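Local coordinates for beta-lactamase-like protein (Novosphingobium pentaromativorans US6-1, PDB 6AUF) that probably hydrolyses beta-lactam antibiotics as a B3-type metallo-beta-lactamase with two zinc ions in its active site, at residues H48-T53 against T202-A207; D81-V86 against I116-K121; V136-K141 against P157-R162; A207-A212 against A240-D245; C244-T249 against A265-A270. All coordinates share one frame; numbering follows the deposited sequence.

Interaction 1 of 5, residues H48-T53 against T202-A207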
# COMPACT_ATOMS: atom_id res chain seq x y z
N HIS A 48 5.18 -11.90 -10.85
CA HIS A 48 6.46 -11.21 -10.86
C HIS A 48 6.22 -9.77 -11.30
O HIS A 48 5.63 -9.53 -12.36
CB HIS A 48 7.41 -11.93 -11.82
CG HIS A 48 8.73 -11.26 -12.00
ND1 HIS A 48 9.64 -11.12 -10.97
CD2 HIS A 48 9.30 -10.70 -13.09
CE1 HIS A 48 10.71 -10.49 -11.42
NE2 HIS A 48 10.53 -10.23 -12.71
N ILE A 49 6.65 -8.81 -10.49
CA ILE A 49 6.46 -7.42 -10.88
C ILE A 49 7.68 -6.97 -11.67
O ILE A 49 7.57 -6.58 -12.84
CB ILE A 49 6.19 -6.51 -9.68
CG1 ILE A 49 4.83 -6.86 -9.06
CG2 ILE A 49 6.24 -5.04 -10.10
CD1 ILE A 49 4.53 -6.03 -7.83
N TYR A 50 8.85 -7.01 -11.04
CA TYR A 50 10.07 -6.57 -11.69
C TYR A 50 11.24 -6.87 -10.78
O TYR A 50 11.13 -6.70 -9.56
CB TYR A 50 10.02 -5.07 -12.03
CG TYR A 50 11.02 -4.64 -13.07
CD1 TYR A 50 10.80 -4.88 -14.41
CD2 TYR A 50 12.20 -3.97 -12.71
CE1 TYR A 50 11.72 -4.48 -15.38
CE2 TYR A 50 13.12 -3.57 -13.66
CZ TYR A 50 12.87 -3.83 -14.99
OH TYR A 50 13.77 -3.44 -15.96
N GLY A 51 12.34 -7.33 -11.36
CA GLY A 51 13.51 -7.70 -10.59
C GLY A 51 13.16 -8.50 -9.36
O GLY A 51 12.54 -9.56 -9.44
N ASN A 52 13.55 -7.98 -8.19
CA ASN A 52 13.38 -8.65 -6.90
C ASN A 52 12.01 -8.41 -6.28
O ASN A 52 11.83 -8.68 -5.08
CB ASN A 52 14.47 -8.18 -5.93
CG ASN A 52 14.38 -6.68 -5.61
OD1 ASN A 52 13.47 -5.98 -6.07
ND2 ASN A 52 15.32 -6.20 -4.80
N THR A 53 11.03 -7.93 -7.05
CA THR A 53 9.75 -7.50 -6.52
C THR A 53 8.62 -8.35 -7.09
O THR A 53 8.54 -8.56 -8.30
CB THR A 53 9.51 -6.02 -6.82
OG1 THR A 53 10.59 -5.27 -6.28
CG2 THR A 53 8.19 -5.56 -6.23
N THR A 202 18.75 -3.59 -16.55
CA THR A 202 17.92 -2.42 -16.75
C THR A 202 17.20 -2.19 -15.43
O THR A 202 16.54 -3.10 -14.91
CB THR A 202 16.92 -2.61 -17.89
OG1 THR A 202 17.56 -2.33 -19.14
CG2 THR A 202 15.74 -1.70 -17.73
N CYS A 203 17.34 -1.00 -14.87
CA CYS A 203 16.85 -0.71 -13.53
C CYS A 203 15.72 0.30 -13.61
O CYS A 203 15.73 1.20 -14.46
CB CYS A 203 17.97 -0.18 -12.64
SG CYS A 203 19.31 -1.37 -12.36
N ARG A 204 14.75 0.13 -12.74
CA ARG A 204 13.57 0.97 -12.69
C ARG A 204 13.25 1.23 -11.23
O ARG A 204 13.50 0.39 -10.37
CB ARG A 204 12.35 0.30 -13.35
CG ARG A 204 12.59 -0.22 -14.73
CD ARG A 204 12.93 0.90 -15.69
NE ARG A 204 12.61 0.49 -17.04
CZ ARG A 204 13.09 1.05 -18.14
NH1 ARG A 204 13.94 2.06 -18.04
NH2 ARG A 204 12.72 0.60 -19.33
N MET A 205 12.70 2.40 -10.97
CA MET A 205 12.22 2.71 -9.64
C MET A 205 10.77 2.26 -9.53
O MET A 205 9.94 2.64 -10.35
CB MET A 205 12.35 4.20 -9.35
CG MET A 205 13.76 4.68 -9.38
SD MET A 205 14.75 3.91 -8.09
CE MET A 205 13.79 4.33 -6.63
N ILE A 206 10.50 1.46 -8.54
CA ILE A 206 9.14 1.07 -8.21
C ILE A 206 8.62 1.99 -7.11
O ILE A 206 9.33 2.36 -6.17
CB ILE A 206 9.10 -0.42 -7.80
CG1 ILE A 206 9.38 -1.28 -9.03
CG2 ILE A 206 7.76 -0.78 -7.18
CD1 ILE A 206 9.91 -2.62 -8.72
N ALA A 207 7.37 2.40 -7.27
CA ALA A 207 6.68 3.24 -6.29
C ALA A 207 5.42 2.50 -5.87
O ALA A 207 4.49 2.35 -6.67
CB ALA A 207 6.36 4.62 -6.86

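Interaction 2 of 5, residues D81-V86 against I116-K121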
# COMPACT_ATOMS: atom_id res chain seq x y z
N ASP A 81 -8.24 -11.86 7.46
CA ASP A 81 -8.24 -13.32 7.31
C ASP A 81 -7.30 -13.80 6.22
O ASP A 81 -7.32 -14.99 5.89
CB ASP A 81 -9.66 -13.83 7.00
CG ASP A 81 -10.22 -13.29 5.68
OD1 ASP A 81 -9.52 -12.49 5.01
OD2 ASP A 81 -11.36 -13.64 5.32
N ALA A 82 -6.47 -12.93 5.66
CA ALA A 82 -5.76 -13.23 4.43
C ALA A 82 -4.33 -13.71 4.64
O ALA A 82 -3.64 -14.00 3.66
CB ALA A 82 -5.77 -12.01 3.51
N ALA A 83 -3.87 -13.82 5.89
CA ALA A 83 -2.49 -14.22 6.15
C ALA A 83 -2.10 -15.48 5.37
O ALA A 83 -1.12 -15.45 4.60
CB ALA A 83 -2.30 -14.43 7.66
N PRO A 84 -2.81 -16.60 5.53
CA PRO A 84 -2.41 -17.83 4.82
C PRO A 84 -2.35 -17.66 3.30
O PRO A 84 -1.50 -18.28 2.65
CB PRO A 84 -3.49 -18.84 5.23
CG PRO A 84 -4.01 -18.33 6.53
CD PRO A 84 -3.96 -16.83 6.42
N LEU A 85 -3.22 -16.85 2.72
CA LEU A 85 -3.19 -16.66 1.27
C LEU A 85 -1.83 -16.16 0.82
O LEU A 85 -1.23 -16.72 -0.11
CB LEU A 85 -4.30 -15.69 0.85
CG LEU A 85 -5.72 -16.25 0.77
CD1 LEU A 85 -6.10 -16.95 2.06
CD2 LEU A 85 -6.69 -15.12 0.48
N VAL A 86 -1.31 -15.11 1.46
CA VAL A 86 -0.04 -14.53 1.05
C VAL A 86 1.11 -15.41 1.50
O VAL A 86 2.12 -15.54 0.80
CB VAL A 86 0.11 -13.09 1.56
CG1 VAL A 86 -0.49 -12.93 2.95
CG2 VAL A 86 1.58 -12.70 1.59
N ILE A 116 -1.47 -8.08 9.74
CA ILE A 116 -0.07 -7.81 10.06
C ILE A 116 0.37 -8.69 11.23
O ILE A 116 1.46 -9.27 11.22
CB ILE A 116 0.13 -6.32 10.37
CG1 ILE A 116 -0.01 -5.48 9.10
CG2 ILE A 116 1.50 -6.06 10.96
CD1 ILE A 116 1.03 -5.82 8.07
N ALA A 117 -0.48 -8.79 12.25
CA ALA A 117 -0.11 -9.51 13.47
C ALA A 117 0.16 -10.98 13.17
O ALA A 117 1.27 -11.48 13.38
CB ALA A 117 -1.22 -9.35 14.51
N GLU A 118 -0.87 -11.68 12.69
CA GLU A 118 -0.72 -13.09 12.34
C GLU A 118 0.39 -13.29 11.32
O GLU A 118 1.14 -14.27 11.38
CB GLU A 118 -2.06 -13.63 11.81
CG GLU A 118 -1.99 -15.00 11.20
CD GLU A 118 -3.35 -15.48 10.72
OE1 GLU A 118 -4.30 -14.68 10.75
OE2 GLU A 118 -3.46 -16.66 10.32
N LEU A 119 0.52 -12.36 10.37
CA LEU A 119 1.60 -12.45 9.39
C LEU A 119 2.96 -12.33 10.05
O LEU A 119 3.93 -12.92 9.57
CB LEU A 119 1.43 -11.35 8.35
CG LEU A 119 1.91 -11.73 6.96
CD1 LEU A 119 1.25 -13.03 6.58
CD2 LEU A 119 1.56 -10.61 5.99
N GLN A 120 3.05 -11.57 11.14
CA GLN A 120 4.34 -11.34 11.79
C GLN A 120 4.80 -12.58 12.55
O GLN A 120 5.95 -13.00 12.41
CB GLN A 120 4.24 -10.14 12.72
CG GLN A 120 5.40 -10.00 13.67
CD GLN A 120 5.10 -9.00 14.76
OE1 GLN A 120 5.85 -8.03 14.97
NE2 GLN A 120 3.99 -9.21 15.45
N LYS A 121 3.93 -13.15 13.39
CA LYS A 121 4.34 -14.31 14.18
C LYS A 121 4.53 -15.53 13.30
O LYS A 121 5.38 -16.38 13.59
CB LYS A 121 3.33 -14.59 15.30
CG LYS A 121 2.01 -15.17 14.83
CD LYS A 121 0.82 -14.39 15.39
CE LYS A 121 0.51 -14.76 16.83
NZ LYS A 121 -0.69 -14.02 17.34

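Interaction 3 of 5, residues V136-K141 against P157-R162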
# COMPACT_ATOMS: atom_id res chain seq x y z
N VAL A 136 -2.32 3.87 15.67
CA VAL A 136 -3.32 2.92 15.17
C VAL A 136 -2.75 1.51 15.15
O VAL A 136 -3.34 0.57 15.69
CB VAL A 136 -3.83 3.34 13.78
CG1 VAL A 136 -4.64 2.21 13.16
CG2 VAL A 136 -4.65 4.64 13.87
N LEU A 137 -1.58 1.34 14.53
CA LEU A 137 -0.96 0.02 14.42
C LEU A 137 -0.83 -0.66 15.78
O LEU A 137 -1.09 -1.86 15.91
CB LEU A 137 0.41 0.15 13.76
CG LEU A 137 0.49 -0.30 12.31
CD1 LEU A 137 -0.84 -0.09 11.65
CD2 LEU A 137 1.59 0.44 11.58
N GLU A 138 -0.41 0.08 16.81
CA GLU A 138 -0.20 -0.52 18.12
C GLU A 138 -1.49 -0.63 18.93
O GLU A 138 -1.47 -1.19 20.03
CB GLU A 138 0.87 0.27 18.89
CG GLU A 138 2.25 0.14 18.26
CD GLU A 138 3.38 0.71 19.10
OE1 GLU A 138 3.14 1.66 19.88
OE2 GLU A 138 4.51 0.20 18.99
N SER A 139 -2.61 -0.14 18.41
CA SER A 139 -3.89 -0.23 19.09
C SER A 139 -4.96 -0.92 18.27
O SER A 139 -5.96 -1.36 18.84
CB SER A 139 -4.40 1.17 19.47
OG SER A 139 -4.92 1.84 18.34
N GLY A 140 -4.79 -1.03 16.95
CA GLY A 140 -5.78 -1.64 16.08
C GLY A 140 -6.96 -0.76 15.74
O GLY A 140 -7.66 -1.04 14.76
N LYS A 141 -7.21 0.32 16.53
CA LYS A 141 -8.31 1.26 16.33
C LYS A 141 -7.89 2.40 15.40
O LYS A 141 -6.82 2.99 15.59
CB LYS A 141 -8.77 1.85 17.65
CG LYS A 141 -9.63 3.10 17.49
CD LYS A 141 -9.94 3.73 18.83
CE LYS A 141 -11.20 4.57 18.75
NZ LYS A 141 -11.78 4.77 20.10
N PRO A 157 -3.91 -5.67 17.05
CA PRO A 157 -2.75 -4.77 17.17
C PRO A 157 -1.43 -5.50 16.98
O PRO A 157 -1.35 -6.73 16.88
CB PRO A 157 -2.88 -4.22 18.59
CG PRO A 157 -4.29 -4.48 18.99
CD PRO A 157 -4.69 -5.73 18.29
N VAL A 158 -0.37 -4.69 16.94
CA VAL A 158 1.00 -5.14 16.74
C VAL A 158 1.91 -4.12 17.42
O VAL A 158 1.52 -2.96 17.63
CB VAL A 158 1.33 -5.26 15.24
CG1 VAL A 158 2.33 -4.20 14.84
CG2 VAL A 158 1.84 -6.65 14.91
N HIS A 159 3.13 -4.54 17.76
CA HIS A 159 4.13 -3.62 18.27
C HIS A 159 5.03 -3.16 17.13
O HIS A 159 5.55 -4.00 16.37
CB HIS A 159 4.98 -4.24 19.38
CG HIS A 159 6.05 -3.33 19.89
ND1 HIS A 159 5.80 -2.03 20.28
CD2 HIS A 159 7.38 -3.52 20.06
CE1 HIS A 159 6.93 -1.46 20.67
NE2 HIS A 159 7.90 -2.35 20.55
N VAL A 160 5.22 -1.85 17.02
CA VAL A 160 6.09 -1.26 16.00
C VAL A 160 7.51 -1.22 16.56
O VAL A 160 7.79 -0.48 17.51
CB VAL A 160 5.60 0.13 15.60
CG1 VAL A 160 6.63 0.81 14.70
CG2 VAL A 160 4.27 0.04 14.88
N ALA A 161 8.40 -2.00 15.95
CA ALA A 161 9.77 -2.13 16.44
C ALA A 161 10.62 -0.93 16.06
O ALA A 161 11.38 -0.42 16.88
CB ALA A 161 10.39 -3.42 15.90
N ARG A 162 10.51 -0.49 14.82
CA ARG A 162 11.20 0.71 14.35
C ARG A 162 10.17 1.71 13.86
O ARG A 162 9.42 1.44 12.92
CB ARG A 162 12.19 0.39 13.23
CG ARG A 162 13.05 1.60 12.90
CD ARG A 162 13.95 1.44 11.69
NE ARG A 162 14.51 2.74 11.35
CZ ARG A 162 14.99 3.09 10.16
NH1 ARG A 162 15.46 4.32 9.97
NH2 ARG A 162 14.98 2.21 9.16

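Interaction 4 of 5, residues A207-A212 against A240-D245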
# COMPACT_ATOMS: atom_id res chain seq x y z
N ALA A 207 7.37 2.40 -7.27
CA ALA A 207 6.68 3.24 -6.29
C ALA A 207 5.42 2.50 -5.87
O ALA A 207 4.49 2.35 -6.67
CB ALA A 207 6.36 4.62 -6.86
N TYR A 208 5.39 2.03 -4.62
CA TYR A 208 4.17 1.51 -4.01
C TYR A 208 3.44 2.69 -3.37
O TYR A 208 3.54 2.97 -2.17
CB TYR A 208 4.52 0.41 -3.02
CG TYR A 208 3.33 -0.37 -2.50
CD1 TYR A 208 2.36 -0.88 -3.37
CD2 TYR A 208 3.17 -0.61 -1.13
CE1 TYR A 208 1.26 -1.59 -2.90
CE2 TYR A 208 2.08 -1.32 -0.64
CZ TYR A 208 1.13 -1.80 -1.53
OH TYR A 208 0.05 -2.50 -1.06
N ALA A 209 2.70 3.42 -4.22
CA ALA A 209 2.01 4.62 -3.78
C ALA A 209 0.67 4.23 -3.17
O ALA A 209 -0.14 3.55 -3.81
CB ALA A 209 1.80 5.60 -4.93
N ASP A 210 0.46 4.65 -1.93
CA ASP A 210 -0.72 4.30 -1.15
C ASP A 210 -2.00 4.75 -1.84
O ASP A 210 -1.99 5.62 -2.71
CB ASP A 210 -0.62 4.95 0.22
CG ASP A 210 -1.59 4.36 1.21
OD1 ASP A 210 -2.30 3.39 0.85
OD2 ASP A 210 -1.62 4.87 2.34
N SER A 211 -3.12 4.14 -1.43
CA SER A 211 -4.43 4.69 -1.78
C SER A 211 -4.43 6.19 -1.53
O SER A 211 -3.85 6.67 -0.55
CB SER A 211 -5.53 4.03 -0.94
OG SER A 211 -5.28 2.65 -0.79
N ALA A 212 -5.09 6.94 -2.41
CA ALA A 212 -5.07 8.40 -2.30
C ALA A 212 -6.47 8.99 -2.27
O ALA A 212 -6.64 10.20 -2.52
CB ALA A 212 -4.25 9.02 -3.44
N ALA A 240 3.00 12.72 -5.95
CA ALA A 240 3.19 13.11 -7.33
C ALA A 240 4.66 13.17 -7.71
O ALA A 240 4.99 13.08 -8.90
CB ALA A 240 2.52 14.46 -7.60
N GLN A 241 5.54 13.29 -6.72
CA GLN A 241 6.96 13.49 -6.95
C GLN A 241 7.80 12.27 -6.61
O GLN A 241 9.03 12.35 -6.70
CB GLN A 241 7.45 14.70 -6.13
CG GLN A 241 7.26 16.01 -6.86
CD GLN A 241 6.85 17.10 -5.93
OE1 GLN A 241 5.66 17.40 -5.80
NE2 GLN A 241 7.83 17.70 -5.25
N LEU A 242 7.18 11.17 -6.20
CA LEU A 242 7.91 9.93 -5.98
C LEU A 242 8.71 9.55 -7.22
O LEU A 242 8.21 9.72 -8.35
CB LEU A 242 6.94 8.79 -5.65
CG LEU A 242 6.00 8.96 -4.47
CD1 LEU A 242 5.10 7.74 -4.29
CD2 LEU A 242 6.82 9.25 -3.19
N PRO A 243 9.93 9.05 -7.07
CA PRO A 243 10.57 8.34 -8.19
C PRO A 243 9.70 7.15 -8.55
O PRO A 243 9.37 6.33 -7.69
CB PRO A 243 11.93 7.94 -7.63
CG PRO A 243 11.76 7.94 -6.16
CD PRO A 243 10.73 8.98 -5.84
N CYS A 244 9.30 7.07 -9.82
CA CYS A 244 8.14 6.26 -10.16
C CYS A 244 8.19 5.81 -11.62
O CYS A 244 7.48 6.31 -12.48
CB CYS A 244 6.86 7.06 -9.88
SG CYS A 244 5.27 6.26 -10.12
N ASP A 245 9.07 4.86 -11.92
CA ASP A 245 9.02 4.18 -13.21
C ASP A 245 7.84 3.22 -13.28
O ASP A 245 7.15 3.14 -14.30
CB ASP A 245 10.31 3.42 -13.46
CG ASP A 245 11.46 4.34 -13.82
OD1 ASP A 245 11.33 5.10 -14.80
OD2 ASP A 245 12.48 4.28 -13.11

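Interaction 5 of 5, residues C244-T249 against A265-A270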
# COMPACT_ATOMS: atom_id res chain seq x y z
N CYS A 244 9.30 7.07 -9.82
CA CYS A 244 8.14 6.26 -10.16
C CYS A 244 8.19 5.81 -11.62
O CYS A 244 7.48 6.31 -12.48
CB CYS A 244 6.86 7.06 -9.88
SG CYS A 244 5.27 6.26 -10.12
N ASP A 245 9.07 4.86 -11.92
CA ASP A 245 9.02 4.18 -13.21
C ASP A 245 7.84 3.22 -13.28
O ASP A 245 7.15 3.14 -14.30
CB ASP A 245 10.31 3.42 -13.46
CG ASP A 245 11.46 4.34 -13.82
OD1 ASP A 245 11.33 5.10 -14.80
OD2 ASP A 245 12.48 4.28 -13.11
N ILE A 246 7.59 2.48 -12.20
CA ILE A 246 6.55 1.47 -12.16
C ILE A 246 5.65 1.75 -10.97
O ILE A 246 6.06 1.57 -9.82
CB ILE A 246 7.13 0.05 -12.08
CG1 ILE A 246 7.89 -0.28 -13.37
CG2 ILE A 246 6.02 -0.96 -11.82
CD1 ILE A 246 8.74 -1.51 -13.24
N LEU A 247 4.42 2.18 -11.24
CA LEU A 247 3.47 2.44 -10.18
C LEU A 247 2.80 1.15 -9.71
O LEU A 247 2.40 0.31 -10.52
CB LEU A 247 2.40 3.42 -10.67
CG LEU A 247 1.29 3.68 -9.66
CD1 LEU A 247 1.89 4.37 -8.44
CD2 LEU A 247 0.18 4.50 -10.27
N VAL A 248 2.67 1.00 -8.40
CA VAL A 248 1.93 -0.10 -7.81
C VAL A 248 1.10 0.46 -6.65
O VAL A 248 1.59 1.29 -5.89
CB VAL A 248 2.86 -1.25 -7.34
CG1 VAL A 248 2.06 -2.49 -6.97
CG2 VAL A 248 3.88 -1.58 -8.41
N THR A 249 -0.14 -0.00 -6.53
CA THR A 249 -1.09 0.53 -5.57
C THR A 249 -1.68 -0.56 -4.69
O THR A 249 -1.97 -1.66 -5.15
CB THR A 249 -2.24 1.26 -6.27
OG1 THR A 249 -2.84 0.40 -7.25
CG2 THR A 249 -1.76 2.57 -6.90
N ALA A 265 -1.05 -3.92 -20.69
CA ALA A 265 -0.76 -2.50 -20.62
C ALA A 265 0.69 -2.28 -20.21
O ALA A 265 1.34 -3.18 -19.67
CB ALA A 265 -1.70 -1.78 -19.64
N PRO A 266 1.22 -1.08 -20.46
CA PRO A 266 2.65 -0.82 -20.20
C PRO A 266 2.95 -0.86 -18.71
O PRO A 266 2.34 -0.14 -17.92
CB PRO A 266 2.85 0.59 -20.78
CG PRO A 266 1.77 0.73 -21.80
CD PRO A 266 0.59 0.02 -21.19
N LEU A 267 3.91 -1.71 -18.33
CA LEU A 267 4.32 -1.79 -16.93
C LEU A 267 5.11 -0.55 -16.51
O LEU A 267 5.02 -0.13 -15.36
CB LEU A 267 5.14 -3.05 -16.70
CG LEU A 267 5.69 -3.24 -15.29
CD1 LEU A 267 4.56 -3.49 -14.31
CD2 LEU A 267 6.70 -4.37 -15.23
N VAL A 268 5.88 0.03 -17.43
CA VAL A 268 6.76 1.16 -17.14
C VAL A 268 6.12 2.43 -17.69
O VAL A 268 5.85 2.53 -18.89
CB VAL A 268 8.16 0.96 -17.73
CG1 VAL A 268 8.97 2.24 -17.59
CG2 VAL A 268 8.87 -0.19 -17.02
N ASN A 269 5.91 3.41 -16.81
CA ASN A 269 5.34 4.69 -17.22
C ASN A 269 5.70 5.72 -16.14
O ASN A 269 4.94 5.94 -15.19
CB ASN A 269 3.84 4.60 -17.43
CG ASN A 269 3.18 5.95 -17.49
OD1 ASN A 269 3.81 6.95 -17.85
ND2 ASN A 269 1.91 6.00 -17.11
N ALA A 270 6.87 6.35 -16.31
CA ALA A 270 7.44 7.27 -15.33
C ALA A 270 6.55 8.44 -14.99
O ALA A 270 6.87 9.21 -14.06
CB ALA A 270 8.77 7.80 -15.84
O HOH W 1 9.64 8.94 -12.12
O HOH W 2 3.85 3.16 -14.18

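Interaction 1 of 5, residues H48-T53 against T202-A207
The strand of H48-T53 passes that of T202-A207 at 114°, with axes 9.5 Å apart at their closest, so no backbone pairing joins them and the side chains of one reach across to the other. A type II' turn from Y50 to T53 reverses the first segment, and I49 and Y50 both face T53 in a classic beta bulge: T53 O takes hydrogen bonds from I49 N at 2.9 Å and from Y50 N at 3.2 Å. Y50 carries the contact. With CG anti to the backbone N (chi1 -162°), its ring reaches across to the second strand, and OH donates to T202 O at 3.0 Å. That carbonyl lies at the ring edge, close to the ring plane, while the hydroxyl stands well above the carbonyl plane. Strand 47-50 is an edge strand of the N-terminal sheet and 203-208 belongs to the C-terminal one, so Y50 spans the two layers of the alpha-beta/beta-alpha sandwich of metallo-beta-lactamases. R204 crosses the tyrosine obliquely: its CG lies 3.6 Å from Y50 CE2, and the chain then bends at chi2, leaving the guanidinium 22° from the ring plane. T202 CG2 sits over one face of that guanidinium. Deeper in the interface, I206 and T53 meet tip to tip, I206 CD1 lying 3.7 Å from T53 OG1 and 4.1 Å from Y50 CB. The threonine hydroxyl is held twice, donating to N52 OD1 at 3.0 Å and bonded also to W194 NE1 of the neighbouring strand 190-197.

Interaction 2 of 5, residues D81-V86 against I116-K121
A117 O is the best-held polar atom here, gripped by two backbone amides of its own helix: K121 N at 3.1 Å and, weakly, Q120 N at 2.9 Å. No hydrogen bond links D81-V86 to I116-K121. The two segments belong to successive helical connections of the metallo-beta-lactamase fold. Helix 83-91 joins strand 72-75 to its parallel neighbour 100-104, and helix 116-121 lies between 100-104 and the next parallel strand, 126-130, so the contact sets two crossover helices beside each other on the N-terminal sheet. A83, whose CA lies nearest that of L119 across the contact, aims its methyl at the second helix, where E118 covers it. The glutamate has CG anti to the backbone N (chi1 170°) and an extended chain beyond, which lays the carboxylate against the methyl: E118 CD is 3.4 Å from A83 CB, and OE1 and OE2 are both 3.7 Å from that carbon. E118 has two modelled conformers; the one described lies against A83. P84 meets the same carboxylate crosswise, its CD 3.9 Å from E118 OE2. A carboxylate near the start of helix 83-91 would probably be favoured by the helix dipole. On the buried side, L119 provides the apolar half of the contact. Its side chain is still about 10 Å from that of H112, a ligand of one zinc ion. L119 CD1 touches A83 CB at 4.0 Å and meets V86 tip to tip, with V86 CG1, placed between its backbone N and carbonyl carbon (chi1 37°), also 4.0 Å away.

Interaction 3 of 5, residues V136-K141 against P157-R162
E138, near the end of helix 131-139, leaves the helix with CG anti to the carbonyl carbon (chi1 -67°) and runs extended along the segment P157-R162. Its CB lies 3.5 Å from V158 O. CG comes beside the same carbonyl and also touches a methyl of V160. CD brings the carboxylate up to the backbone beyond H159, where OE2 does the binding. This oxygen accepts from V160 N at 2.9 Å on its anti lone pair, along a fairly straight N-H (158°), and takes a weak, bent bond from H159 ND1, also at 2.9 Å. The two side chains lie side by side and point the same way, with carboxylate and imidazole planes 23° apart. The other oxygen, OE1, forms a salt bridge with R134 one turn earlier. Behind the glutamate the backbones meet directly: V158 N donates to L137 O at 3.1 Å, in the carbonyl plane, and E138 CA makes a CA-H...O contact with V158 O. P157 closes the far end, its CG 3.5 Å from S139 O, where G140 turns out of the helix with positive phi. On the inner side L137 CB packs on V160 CG2 at 4.0 Å. Thus the end of helix 131-139 is tied to the connection entering strand 162-164, the edge strand of the N-terminal sheet in this metallo-beta-lactamase fold. With an arginine, a backbone N-H and an imidazole donor around it, the carboxylate is probably ionised, and its charge would tend to favour protonation of H159.

Interaction 4 of 5, residues A207-A212 against A240-D245
Strand 203-208, helix 226-241 and strand 246-248 form a beta-alpha-beta unit of the C-terminal half, and this contact lays the connection L242-C244, between the helix and strand 246-248, against the end of strand 203-208 and the residue after it. A207 and A209, two residues apart, both aim their methyls at the second segment. A207 CB lies in a notch made by three successive residues: 3.6 Å from P243 O, 3.8 Å from C244 SG and 4.2 Å from L242 CD1. The same L242 CD1 also lies 4.0 Å from A209 CB, just past the strand, so one leucine methyl touches both alanines. L242 gets there with CG anti to its carbonyl carbon (chi1 -57°) and a straight chi2 of 180°. C244 holds SG anti to its backbone N (chi1 -176°), and the sulfur continues into the disulfide with C273, which ties this connection to helix 272-292. No hydrogen bond crosses the contact. Just beyond, D210 turns its carboxylate away from the contact: OD1 is bonded to ND1 of the zinc ligand H107 and OD2 to S189 OG, which makes D210 a second-shell residue that probably helps orient the histidine, while A209 is still about 10 Å, side chain to side chain, from H107. Apolar contact between the first strand and the connection leading into the second is how this beta-alpha-beta unit closes in the C-terminal half of the metallo-beta-lactamase fold.

Interaction 5 of 5, residues C244-T249 against A265-A270
The contact centres on D245 O, which accepts from N269 N at 2.8 Å; the N-H is fairly straight (160°) and arrives almost along the C=O axis (168°). The same carbonyl receives a CA-H...O contact from V268, and its neighbour C244 O receives another from A270 CA at 3.0 Å. Apolar contact follows at I246, whose CG1 is anti to the carbonyl carbon (chi1 -66°). This puts CG1 3.8 Å from V268 CG2, while the other branch, CG2, lies 3.8 Å from L267 CD1; both partners cross the isoleucine obliquely. Two waters bridge the backbones: water 2 accepts from L247 N and donates to N269 O, 3.2 Å each way, and water 1 accepts from C244 N at 3.0 Å and donates weakly to A270 O. In the metallo-beta-lactamase fold, 246-248 is an edge strand of the C-terminal sheet, paired in parallel with 203-208 on its inner side, and A265-A270 is the irregular connection between helices 257-261 and 272-292 that runs past it. Further out, the carboxylate of D245 is fixed by M205 N on strand 203-208, where R204 also touches D245 and V268. C244 is bonded by a disulfide to C273 at the start of helix 272-292, and N269 OD1 accepts from Q271 N just before it. At the other end of the segment, T249 OG1 is bonded to the backbone oxygen of the zinc ligand H251 and to S255 OG.

In the fold
Interactions 1, 4 and 5 cluster around the C-terminal sheet, interaction 1 joining it to the N-terminal one: strand 203-208 serves interactions 1 and 4, A207 belongs to both, and C244 and D245 are common to interactions 4 and 5. Interactions 2 and 3 lie across the molecule's centre from interactions 4 and 5, and touch each other where V158 packs against helix 116-121. Interaction 4, nearest the centre, and interaction 2 are buried and lack hydrogen bonds between their segments. The partly buried interactions 1, 3 and 5 each add polar bonds: a tyrosine hydroxyl between the two sheets, a carboxylate, probably ionised, near a helix end, and backbone and water bridges at the entry to an edge strand.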